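Local coordinates for DUF6836 domain-containing protein (Clostridium leptum, PDB 4PW1) that is of unknown function but folds into a nine-stranded antiparallel beta sheet surrounded by alpha-helices and, as crystallised, forms a two-chain assembly, at residues L26-W31 and H221-Y226; N32-Q37 and K72-G77; S48-S53 and V98-D103; G60-E65 and F110-Q115. One frame throughout, in Å; residues are numbered along the deposited sequence.

Contact 1: L26-W31 and H221-Y226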
# COMPACT_ATOMS: atom_id res chain seq x y z
N LEU B 26 2.69 -1.63 0.63
CA LEU B 26 2.05 -0.54 1.30
C LEU B 26 3.12 0.47 1.71
O LEU B 26 3.98 0.14 2.50
CB LEU B 26 1.31 -1.06 2.54
CG LEU B 26 0.54 -0.06 3.39
CD1 LEU B 26 -0.56 0.60 2.57
CD2 LEU B 26 -0.08 -0.78 4.58
N ASN B 27 3.07 1.67 1.15
CA ASN B 27 3.97 2.73 1.55
C ASN B 27 3.20 3.75 2.37
O ASN B 27 2.21 4.30 1.91
CB ASN B 27 4.50 3.48 0.34
CG ASN B 27 5.41 2.65 -0.53
OD1 ASN B 27 6.19 1.84 -0.05
ND2 ASN B 27 5.29 2.81 -1.82
N LEU B 28 3.70 4.03 3.56
CA LEU B 28 3.12 5.11 4.38
C LEU B 28 3.75 6.45 4.06
O LEU B 28 4.93 6.51 3.67
CB LEU B 28 3.32 4.77 5.85
CG LEU B 28 2.74 3.43 6.29
CD1 LEU B 28 2.97 3.26 7.79
CD2 LEU B 28 1.27 3.32 5.93
N TYR B 29 2.96 7.50 4.15
CA TYR B 29 3.41 8.85 3.91
C TYR B 29 4.66 9.10 4.78
O TYR B 29 4.68 8.69 5.94
CB TYR B 29 2.29 9.87 4.19
CG TYR B 29 2.77 11.31 4.09
CD1 TYR B 29 2.79 11.99 2.85
CD2 TYR B 29 3.27 11.96 5.22
CE1 TYR B 29 3.25 13.28 2.75
CE2 TYR B 29 3.74 13.26 5.13
CZ TYR B 29 3.73 13.91 3.91
OH TYR B 29 4.25 15.15 3.85
N PRO B 30 5.71 9.69 4.20
CA PRO B 30 5.86 10.24 2.87
C PRO B 30 6.70 9.35 1.93
O PRO B 30 7.20 9.84 0.91
CB PRO B 30 6.62 11.55 3.14
CG PRO B 30 7.58 11.16 4.23
CD PRO B 30 6.83 10.12 5.07
N TRP B 31 6.82 8.07 2.24
CA TRP B 31 7.60 7.15 1.42
C TRP B 31 7.02 6.99 0.03
O TRP B 31 7.75 6.63 -0.88
CB TRP B 31 7.84 5.81 2.13
CG TRP B 31 8.64 6.04 3.38
CD1 TRP B 31 8.17 6.21 4.64
CD2 TRP B 31 10.05 6.25 3.46
NE1 TRP B 31 9.21 6.43 5.51
CE2 TRP B 31 10.37 6.47 4.80
CE3 TRP B 31 11.07 6.25 2.51
CZ2 TRP B 31 11.66 6.73 5.22
CZ3 TRP B 31 12.37 6.46 2.94
CH2 TRP B 31 12.64 6.69 4.27
N HIS B 221 3.50 -6.60 11.52
CA HIS B 221 2.97 -5.56 12.37
C HIS B 221 1.52 -5.37 12.18
O HIS B 221 0.94 -5.76 11.15
CB HIS B 221 3.70 -4.25 12.09
CG HIS B 221 5.12 -4.30 12.48
ND1 HIS B 221 6.11 -4.69 11.61
CD2 HIS B 221 5.72 -4.08 13.66
CE1 HIS B 221 7.27 -4.68 12.24
NE2 HIS B 221 7.06 -4.32 13.49
N ILE B 222 0.89 -4.75 13.18
CA ILE B 222 -0.45 -4.22 13.01
C ILE B 222 -0.35 -2.73 12.75
O ILE B 222 0.33 -1.97 13.51
CB ILE B 222 -1.33 -4.50 14.21
CG1 ILE B 222 -1.48 -6.01 14.38
CG2 ILE B 222 -2.72 -3.83 14.08
CD1 ILE B 222 -2.22 -6.40 15.65
N TYR B 223 -1.03 -2.29 11.70
CA TYR B 223 -1.14 -0.85 11.36
C TYR B 223 -2.47 -0.34 11.88
O TYR B 223 -3.53 -0.73 11.41
CB TYR B 223 -1.04 -0.64 9.85
CG TYR B 223 0.37 -0.73 9.29
CD1 TYR B 223 1.34 -1.46 9.90
CD2 TYR B 223 0.69 -0.13 8.08
CE1 TYR B 223 2.62 -1.55 9.38
CE2 TYR B 223 1.96 -0.23 7.56
CZ TYR B 223 2.92 -0.92 8.23
OH TYR B 223 4.16 -1.04 7.70
N ALA B 224 -2.41 0.51 12.89
CA ALA B 224 -3.59 1.11 13.49
C ALA B 224 -3.83 2.44 12.82
O ALA B 224 -2.96 3.31 12.85
CB ALA B 224 -3.34 1.31 14.96
N MSE B 225 -4.99 2.60 12.24
CA MSE B 225 -5.22 3.69 11.31
C MSE B 225 -6.27 4.61 11.84
O MSE B 225 -7.33 4.18 12.36
CB MSE B 225 -5.65 3.12 9.94
CG MSE B 225 -4.51 2.29 9.34
SE MSE B 225 -5.29 0.96 8.08
CE MSE B 225 -6.79 1.96 7.40
N TYR B 226 -6.00 5.88 11.69
CA TYR B 226 -6.92 6.90 12.17
C TYR B 226 -6.95 8.01 11.17
O TYR B 226 -5.93 8.34 10.61
CB TYR B 226 -6.42 7.48 13.49
CG TYR B 226 -6.29 6.46 14.56
CD1 TYR B 226 -5.12 5.74 14.70
CD2 TYR B 226 -7.32 6.21 15.43
CE1 TYR B 226 -5.00 4.77 15.67
CE2 TYR B 226 -7.22 5.24 16.39
CZ TYR B 226 -6.05 4.51 16.50
OH TYR B 226 -5.90 3.54 17.46
O HOH W 1 4.82 0.06 5.11
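Strand 24-28, which is not one of the nine strands of the sheet within the chain, packs by Leu26 and Leu28 on the ring of Tyr223 of strand 221-227, a strand next to the sheet's edge. The two backbones do not pair; the nearest alpha carbons, those of Leu28 and Tyr223, are 10.1 Å apart, so the gap is bridged by side chains and one water. Both leucines converge on the CD2-CE2 side of the ring. Leu26 CD2 lies 3.6 Å from Tyr223 CD2, and Leu28 CD1 lies 3.6 Å from Tyr223 CE2, each methyl approaching the ring obliquely. Leu28 meets the tyrosine from the opposite direction, whereas Leu26 and the ring slide past one another. The leucines reach their shared target by different routes: CG of Leu26 is anti to its own nitrogen (chi1 -179°), while CG of Leu28 is anti to the carbonyl carbon (chi1 -57°). The water donates to Leu26 O at 2.7 Å and sits 2.9 Å from Tyr223 OH, in the plane of the ring at its edge. Leu216 of strand 214-218 and Val235 of strand 233-239 extend the apolar surroundings of the ring. Asn27 and Leu28 pair in an antiparallel ladder with a strand of the second subunit, and Leu26 and Leu28 touch Glu24 of that chain, so the packing lies at the interface. The chemistry is thus divided along a single side chain: the buried ring carbons are met by methyl groups, and the phenol oxygen reaches the strand backbone through one water, without a direct hydrogen bond between the segments.

Contact 2: N32-Q37 and K72-G77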
# COMPACT_ATOMS: atom_id res chain seq x y z
N ASN B 32 5.76 7.34 -0.16
CA ASN B 32 5.19 7.36 -1.50
C ASN B 32 5.85 8.43 -2.37
O ASN B 32 5.75 8.39 -3.59
CB ASN B 32 3.68 7.61 -1.46
CG ASN B 32 3.34 8.85 -0.64
OD1 ASN B 32 3.80 9.02 0.50
ND2 ASN B 32 2.55 9.73 -1.21
N LEU B 33 6.50 9.41 -1.75
CA LEU B 33 7.12 10.50 -2.51
C LEU B 33 8.60 10.28 -2.70
O LEU B 33 9.24 11.06 -3.35
CB LEU B 33 6.88 11.82 -1.78
CG LEU B 33 5.40 12.16 -1.58
CD1 LEU B 33 5.28 13.44 -0.77
CD2 LEU B 33 4.66 12.33 -2.91
N TYR B 34 9.14 9.20 -2.12
CA TYR B 34 10.55 8.89 -2.21
C TYR B 34 10.85 8.38 -3.62
O TYR B 34 10.13 7.50 -4.13
CB TYR B 34 10.88 7.81 -1.19
CG TYR B 34 12.30 7.37 -1.16
CD1 TYR B 34 13.25 8.07 -0.41
CD2 TYR B 34 12.72 6.25 -1.90
CE1 TYR B 34 14.56 7.68 -0.41
CE2 TYR B 34 14.03 5.86 -1.87
CZ TYR B 34 14.94 6.58 -1.13
OH TYR B 34 16.26 6.21 -1.12
N THR B 35 11.87 8.95 -4.27
CA THR B 35 12.17 8.61 -5.65
C THR B 35 13.46 7.84 -5.76
O THR B 35 13.71 7.27 -6.78
CB THR B 35 12.34 9.87 -6.54
OG1 THR B 35 13.49 10.60 -6.10
CG2 THR B 35 11.11 10.76 -6.47
N GLY B 36 14.31 7.88 -4.75
CA GLY B 36 15.66 7.35 -4.87
C GLY B 36 16.68 8.31 -5.48
O GLY B 36 17.82 7.95 -5.58
N GLN B 37 16.28 9.51 -5.87
CA GLN B 37 17.20 10.54 -6.35
C GLN B 37 17.60 11.56 -5.28
O GLN B 37 18.38 12.49 -5.56
CB GLN B 37 16.56 11.26 -7.52
CG GLN B 37 16.21 10.27 -8.63
CD GLN B 37 15.86 10.93 -9.94
OE1 GLN B 37 15.84 12.16 -10.06
NE2 GLN B 37 15.61 10.12 -10.94
N LYS B 72 22.46 9.69 8.11
CA LYS B 72 22.66 10.34 6.83
C LYS B 72 21.35 10.60 6.09
O LYS B 72 20.87 9.78 5.25
CB LYS B 72 23.62 9.50 6.00
CG LYS B 72 25.02 9.46 6.60
CD LYS B 72 26.00 8.85 5.60
CE LYS B 72 25.96 7.34 5.67
NZ LYS B 72 26.65 6.84 6.89
N PHE B 73 20.76 11.74 6.41
CA PHE B 73 19.55 12.18 5.73
C PHE B 73 19.80 12.52 4.28
O PHE B 73 20.90 12.97 3.90
CB PHE B 73 18.88 13.35 6.45
CG PHE B 73 18.06 12.94 7.64
CD1 PHE B 73 18.63 12.78 8.88
CD2 PHE B 73 16.69 12.64 7.48
CE1 PHE B 73 17.85 12.40 9.98
CE2 PHE B 73 15.91 12.30 8.56
CZ PHE B 73 16.50 12.17 9.82
N ARG B 74 18.78 12.24 3.46
CA ARG B 74 18.79 12.55 2.04
C ARG B 74 17.65 13.49 1.75
O ARG B 74 16.52 13.28 2.21
CB ARG B 74 18.69 11.28 1.19
CG ARG B 74 19.88 10.36 1.38
CD ARG B 74 20.05 9.34 0.28
NE ARG B 74 18.98 8.36 0.32
CZ ARG B 74 19.10 7.10 0.73
NH1 ARG B 74 20.26 6.60 1.14
NH2 ARG B 74 18.03 6.33 0.71
N TYR B 75 17.99 14.57 1.05
CA TYR B 75 17.12 15.70 0.82
C TYR B 75 16.44 15.58 -0.51
O TYR B 75 17.05 15.23 -1.54
CB TYR B 75 17.97 16.99 0.85
CG TYR B 75 17.20 18.17 0.33
CD1 TYR B 75 16.29 18.82 1.14
CD2 TYR B 75 17.33 18.58 -0.97
CE1 TYR B 75 15.54 19.89 0.67
CE2 TYR B 75 16.58 19.62 -1.46
CZ TYR B 75 15.68 20.28 -0.62
OH TYR B 75 14.96 21.33 -1.10
N SER B 76 15.16 15.90 -0.49
CA SER B 76 14.34 15.96 -1.70
C SER B 76 13.89 17.36 -1.99
O SER B 76 13.45 18.05 -1.09
CB SER B 76 13.06 15.13 -1.49
OG SER B 76 12.06 15.44 -2.44
N GLY B 77 13.90 17.72 -3.28
CA GLY B 77 13.39 18.99 -3.72
C GLY B 77 11.91 19.20 -3.50
O GLY B 77 11.43 20.30 -3.63
O HOH W 2 11.49 12.68 -3.10
O HOH W 3 17.56 8.58 -2.19
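Tyr34 and Arg74 approach each other at a slant, with the planes of phenol ring and guanidinium 52° apart, and meet through their polar ends. Tyr34 reaches out from the loop between strands 24-28 and 39-40 with CG anti to its backbone N (chi1 179°), while the arginine chain bends at chi3 on its way from strand 74-76. Arg74 NH2 comes to the edge of the phenol ring near its plane, and the hydroxyl likewise lies near the guanidinium plane. The modelled distance from Arg74 NH2 to Tyr34 OH is 2.5 Å; the N-H...O angle of 127° marks a weak, bent bond, and so short a separation at this angle is doubtful in detail. One water supplements it, 2.9 Å from Tyr34 OH and accepting weakly from Arg74 NE. A second water joins the loop backbone to the strand, lying 2.8 Å from Leu33 O, probably as donor, and 2.9 Å from Ser76 OG. Within the loop, Thr35 OG1 accepts from Gln37 N in an ST turn. Phe82 meets the Tyr34 ring edge-to-face, and Glu38 and Glu40 touch the Arg74 side chain. Loop and strand are therefore joined by one weak direct bond and two waters, a partly hydrated link at the surface and not apolar packing.

Contact 3: S48-S53 and V98-D103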
# COMPACT_ATOMS: atom_id res chain seq x y z
N SER B 48 20.72 15.85 15.41
CA SER B 48 20.52 15.82 16.83
C SER B 48 19.12 15.33 17.17
O SER B 48 18.95 14.47 18.03
CB SER B 48 20.73 17.24 17.39
OG SER B 48 20.39 17.20 18.72
N PHE B 49 18.11 15.87 16.49
CA PHE B 49 16.78 15.43 16.71
C PHE B 49 16.59 13.92 16.41
O PHE B 49 15.90 13.20 17.16
CB PHE B 49 15.80 16.26 15.86
CG PHE B 49 14.38 15.78 15.95
CD1 PHE B 49 13.58 16.18 16.99
CD2 PHE B 49 13.86 14.92 15.00
CE1 PHE B 49 12.27 15.72 17.11
CE2 PHE B 49 12.56 14.45 15.11
CZ PHE B 49 11.75 14.84 16.17
N ALA B 50 17.18 13.44 15.33
CA ALA B 50 17.07 12.02 14.97
C ALA B 50 17.77 11.09 16.02
O ALA B 50 17.23 10.04 16.37
CB ALA B 50 17.66 11.79 13.59
N ALA B 51 18.97 11.45 16.44
CA ALA B 51 19.65 10.72 17.53
C ALA B 51 18.79 10.58 18.79
O ALA B 51 18.66 9.48 19.36
CB ALA B 51 20.96 11.39 17.90
N ASN B 52 18.19 11.69 19.21
CA ASN B 52 17.29 11.65 20.35
C ASN B 52 15.98 10.85 20.06
O ASN B 52 15.44 10.16 20.92
CB ASN B 52 16.99 13.06 20.76
CG ASN B 52 18.16 13.68 21.51
OD1 ASN B 52 18.41 13.33 22.64
ND2 ASN B 52 18.87 14.56 20.88
N SER B 53 15.48 10.95 18.85
CA SER B 53 14.30 10.14 18.45
C SER B 53 14.57 8.64 18.57
O SER B 53 13.74 7.89 19.11
CB SER B 53 13.89 10.48 17.04
OG SER B 53 13.46 11.84 16.95
N VAL B 98 16.16 1.64 11.28
CA VAL B 98 15.48 2.87 11.59
C VAL B 98 15.16 3.62 10.30
O VAL B 98 16.05 3.83 9.46
CB VAL B 98 16.33 3.79 12.44
CG1 VAL B 98 15.61 5.11 12.72
CG2 VAL B 98 16.70 3.10 13.72
N ASN B 99 13.92 4.05 10.17
CA ASN B 99 13.47 4.90 9.09
C ASN B 99 12.84 6.15 9.67
O ASN B 99 12.08 6.08 10.65
CB ASN B 99 12.47 4.16 8.21
CG ASN B 99 13.15 3.19 7.29
OD1 ASN B 99 13.63 3.57 6.22
ND2 ASN B 99 13.35 1.97 7.76
N MSE B 100 13.14 7.30 9.06
CA MSE B 100 12.54 8.54 9.48
C MSE B 100 12.35 9.46 8.34
O MSE B 100 13.03 9.36 7.34
CB MSE B 100 13.42 9.34 10.49
CG MSE B 100 13.73 8.52 11.69
SE MSE B 100 14.78 9.61 13.06
CE MSE B 100 13.74 11.04 13.09
N ALA B 101 11.42 10.38 8.50
CA ALA B 101 11.25 11.44 7.51
C ALA B 101 10.71 12.68 8.16
O ALA B 101 9.88 12.61 9.08
CB ALA B 101 10.33 11.01 6.41
N LEU B 102 11.12 13.81 7.60
CA LEU B 102 10.59 15.11 7.95
C LEU B 102 10.07 15.81 6.72
O LEU B 102 10.67 15.72 5.64
CB LEU B 102 11.69 15.98 8.59
CG LEU B 102 12.10 15.50 9.98
CD1 LEU B 102 13.24 14.51 9.89
CD2 LEU B 102 12.53 16.71 10.80
N ASP B 103 8.95 16.51 6.91
CA ASP B 103 8.35 17.37 5.92
C ASP B 103 8.23 18.78 6.53
O ASP B 103 8.70 19.01 7.63
CB ASP B 103 7.03 16.76 5.43
CG ASP B 103 5.87 16.82 6.44
OD1 ASP B 103 6.00 17.41 7.52
OD2 ASP B 103 4.79 16.25 6.14
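Met100, present as selenomethionine, is the principal strand residue in this contact, and it meets Phe49 and Ala50 on helix 44-58. Its chain leaves strand 95-103 with CG anti to the carbonyl carbon (chi1 -57°) and turns at chi3 (50°), which lays the terminal methyl along the helix surface. Met100 SE rests 3.7 Å from Ala50 CB, the small alanine letting the selenium come close to the backbone. From there the methyl continues toward Phe49: Met100 CE is 4.1 Å from Phe49 CE2, an oblique approach to the ring. Ser53, one turn further on, completes the surface, with its OG 4.0 Å from Met100 CE. That hydroxyl donates to Phe49 O at 2.8 Å, so its polarity is answered within the helix although a methyl lies beside it. Ser53 OG also stands 3.3 Å above the plane of the Phe49 ring, offset toward the rim. The axes of segments 48-53 and 98-103 run at 137° to each other and come within 10.6 Å. Helix 44-58 thus packs on one face of the sheet: Leu107 of the adjoining strand 106-114 touches both Phe49 and Met100, while Leu184 of helix 173-190 packs against Phe49 and Ser53.

Contact 4: G60-E65 and F110-Q115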
# COMPACT_ATOMS: atom_id res chain seq x y z
N GLY B 60 16.82 2.60 22.19
CA GLY B 60 18.17 2.03 22.39
C GLY B 60 19.07 2.93 23.24
O GLY B 60 18.66 4.02 23.64
N SER B 61 20.28 2.49 23.51
CA SER B 61 21.18 3.27 24.35
C SER B 61 22.32 3.95 23.60
O SER B 61 23.19 4.56 24.23
CB SER B 61 21.82 2.33 25.37
OG SER B 61 22.47 1.29 24.66
N TRP B 62 22.36 3.86 22.27
CA TRP B 62 23.52 4.41 21.55
C TRP B 62 23.70 5.89 21.87
O TRP B 62 22.73 6.66 21.95
CB TRP B 62 23.39 4.28 20.03
CG TRP B 62 23.11 2.90 19.56
CD1 TRP B 62 24.00 1.93 19.24
CD2 TRP B 62 21.80 2.33 19.38
NE1 TRP B 62 23.33 0.80 18.83
CE2 TRP B 62 21.98 1.03 18.91
CE3 TRP B 62 20.50 2.82 19.56
CZ2 TRP B 62 20.90 0.17 18.64
CZ3 TRP B 62 19.43 1.99 19.27
CH2 TRP B 62 19.64 0.67 18.83
N THR B 63 24.95 6.31 21.99
CA THR B 63 25.28 7.71 22.21
C THR B 63 25.33 8.48 20.89
O THR B 63 25.31 7.90 19.78
CB THR B 63 26.67 7.83 22.83
OG1 THR B 63 27.63 7.33 21.89
CG2 THR B 63 26.74 7.04 24.16
N ASP B 64 25.43 9.80 21.01
CA ASP B 64 25.55 10.66 19.85
C ASP B 64 26.81 10.36 19.05
O ASP B 64 26.81 10.35 17.83
CB ASP B 64 25.52 12.14 20.28
CG ASP B 64 24.11 12.61 20.65
OD1 ASP B 64 23.13 11.88 20.42
OD2 ASP B 64 23.94 13.70 21.15
N GLU B 65 27.89 10.08 19.76
CA GLU B 65 29.14 9.72 19.13
C GLU B 65 28.98 8.47 18.27
O GLU B 65 29.51 8.42 17.17
CB GLU B 65 30.23 9.50 20.19
CG GLU B 65 31.52 9.05 19.52
CD GLU B 65 32.77 9.04 20.40
OE1 GLU B 65 32.68 9.31 21.61
OE2 GLU B 65 33.86 8.74 19.84
N PHE B 110 8.45 7.86 11.63
CA PHE B 110 9.48 7.21 12.43
C PHE B 110 9.17 5.72 12.54
O PHE B 110 8.05 5.36 12.81
CB PHE B 110 9.50 7.80 13.84
CG PHE B 110 10.49 7.12 14.75
CD1 PHE B 110 10.15 6.01 15.49
CD2 PHE B 110 11.79 7.59 14.84
CE1 PHE B 110 11.08 5.39 16.31
CE2 PHE B 110 12.72 6.96 15.62
CZ PHE B 110 12.37 5.85 16.36
N SER B 111 10.15 4.85 12.35
CA SER B 111 9.98 3.47 12.72
C SER B 111 11.32 2.85 13.14
O SER B 111 12.41 3.17 12.56
CB SER B 111 9.35 2.67 11.55
OG SER B 111 10.32 2.49 10.53
N TYR B 112 11.22 1.96 14.12
CA TYR B 112 12.34 1.31 14.77
C TYR B 112 12.02 -0.18 14.85
O TYR B 112 11.25 -0.61 15.70
CB TYR B 112 12.45 1.91 16.17
CG TYR B 112 13.56 1.44 17.06
CD1 TYR B 112 14.83 1.98 16.96
CD2 TYR B 112 13.31 0.55 18.08
CE1 TYR B 112 15.85 1.59 17.83
CE2 TYR B 112 14.31 0.15 18.97
CZ TYR B 112 15.58 0.70 18.85
OH TYR B 112 16.55 0.32 19.71
N VAL B 113 12.58 -0.96 13.94
CA VAL B 113 12.08 -2.29 13.67
C VAL B 113 13.18 -3.31 13.83
O VAL B 113 14.21 -3.30 13.13
CB VAL B 113 11.40 -2.41 12.28
CG1 VAL B 113 10.97 -3.86 12.00
CG2 VAL B 113 10.20 -1.50 12.16
N ASN B 114 12.98 -4.22 14.79
CA ASN B 114 13.94 -5.30 15.03
C ASN B 114 13.87 -6.29 13.85
O ASN B 114 12.84 -6.85 13.59
CB ASN B 114 13.57 -5.96 16.33
CG ASN B 114 14.37 -7.21 16.66
OD1 ASN B 114 15.22 -7.71 15.94
ND2 ASN B 114 14.05 -7.73 17.79
N GLN B 115 14.99 -6.50 13.19
CA GLN B 115 15.08 -7.31 11.99
C GLN B 115 15.13 -8.77 12.28
O GLN B 115 14.97 -9.57 11.37
CB GLN B 115 16.34 -6.93 11.19
CG GLN B 115 16.33 -5.48 10.75
CD GLN B 115 15.11 -5.22 9.92
OE1 GLN B 115 14.15 -4.51 10.31
NE2 GLN B 115 15.08 -5.86 8.81
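A chi1 of -178° places CG of Tyr112 anti to its backbone N and sends the phenol from strand 106-114 toward the loop after helix 44-58; on that loop, Trp62, with CG anti to the carbonyl carbon (chi1 -54°), brings its six-membered ring in from the opposite direction. The two meet rim to rim. Tyr112 OH lies at the edge of the indole, near its plane, 3.2 Å from Trp62 CH2. Trp62 CZ3 in turn is in the plane of the phenol ring at its edge, 3.9 Å from Tyr112 CE1. Neither ring presents a face to the other, so this is not a stack. Gly60 N is 3.4 Å from Tyr112 OH, but the angle is too poor for a hydrogen bond. The indole nitrogen looks elsewhere: Trp62 NE1 donates to Thr89 O, while Val54 of helix 44-58 packs against the tryptophan. Tyr112 stacks on Tyr96 of the neighbouring strand. A bound glycerol, probably from the crystallisation liquor, lies about 4 Å from the Trp62 side chain. Just beyond, Thr63 is the N-cap of helix 64-67, its side chain capping a backbone N. The loop between helices 44-58 and 64-67 is thus packed by an edge-to-edge aromatic pair onto the middle strand, 106-114, of the nine-stranded antiparallel sheet, which helices surround.

In the fold
All four contacts reach one antiparallel sheet, but at different depths. Contacts 1, 3 and 4 are buried, whereas contact 2 lies at the surface and relies on polar groups and water. Contacts 3 and 4 are closest in space, with centres about 10 Å apart: their strands are neighbours, paired through Asn99 O and Ser111 N, and their other segments follow each other in the chain. Contact 3 is apolar helix-on-sheet packing; contact 4 is a meeting of aromatic edges. Phe73 connects contact 2 to contact 3 by packing on Ala50 and Leu102. Contact 1 belongs to the far half of the sheet, yet Tyr29 probably hydrogen-bonds Asp103 of contact 3.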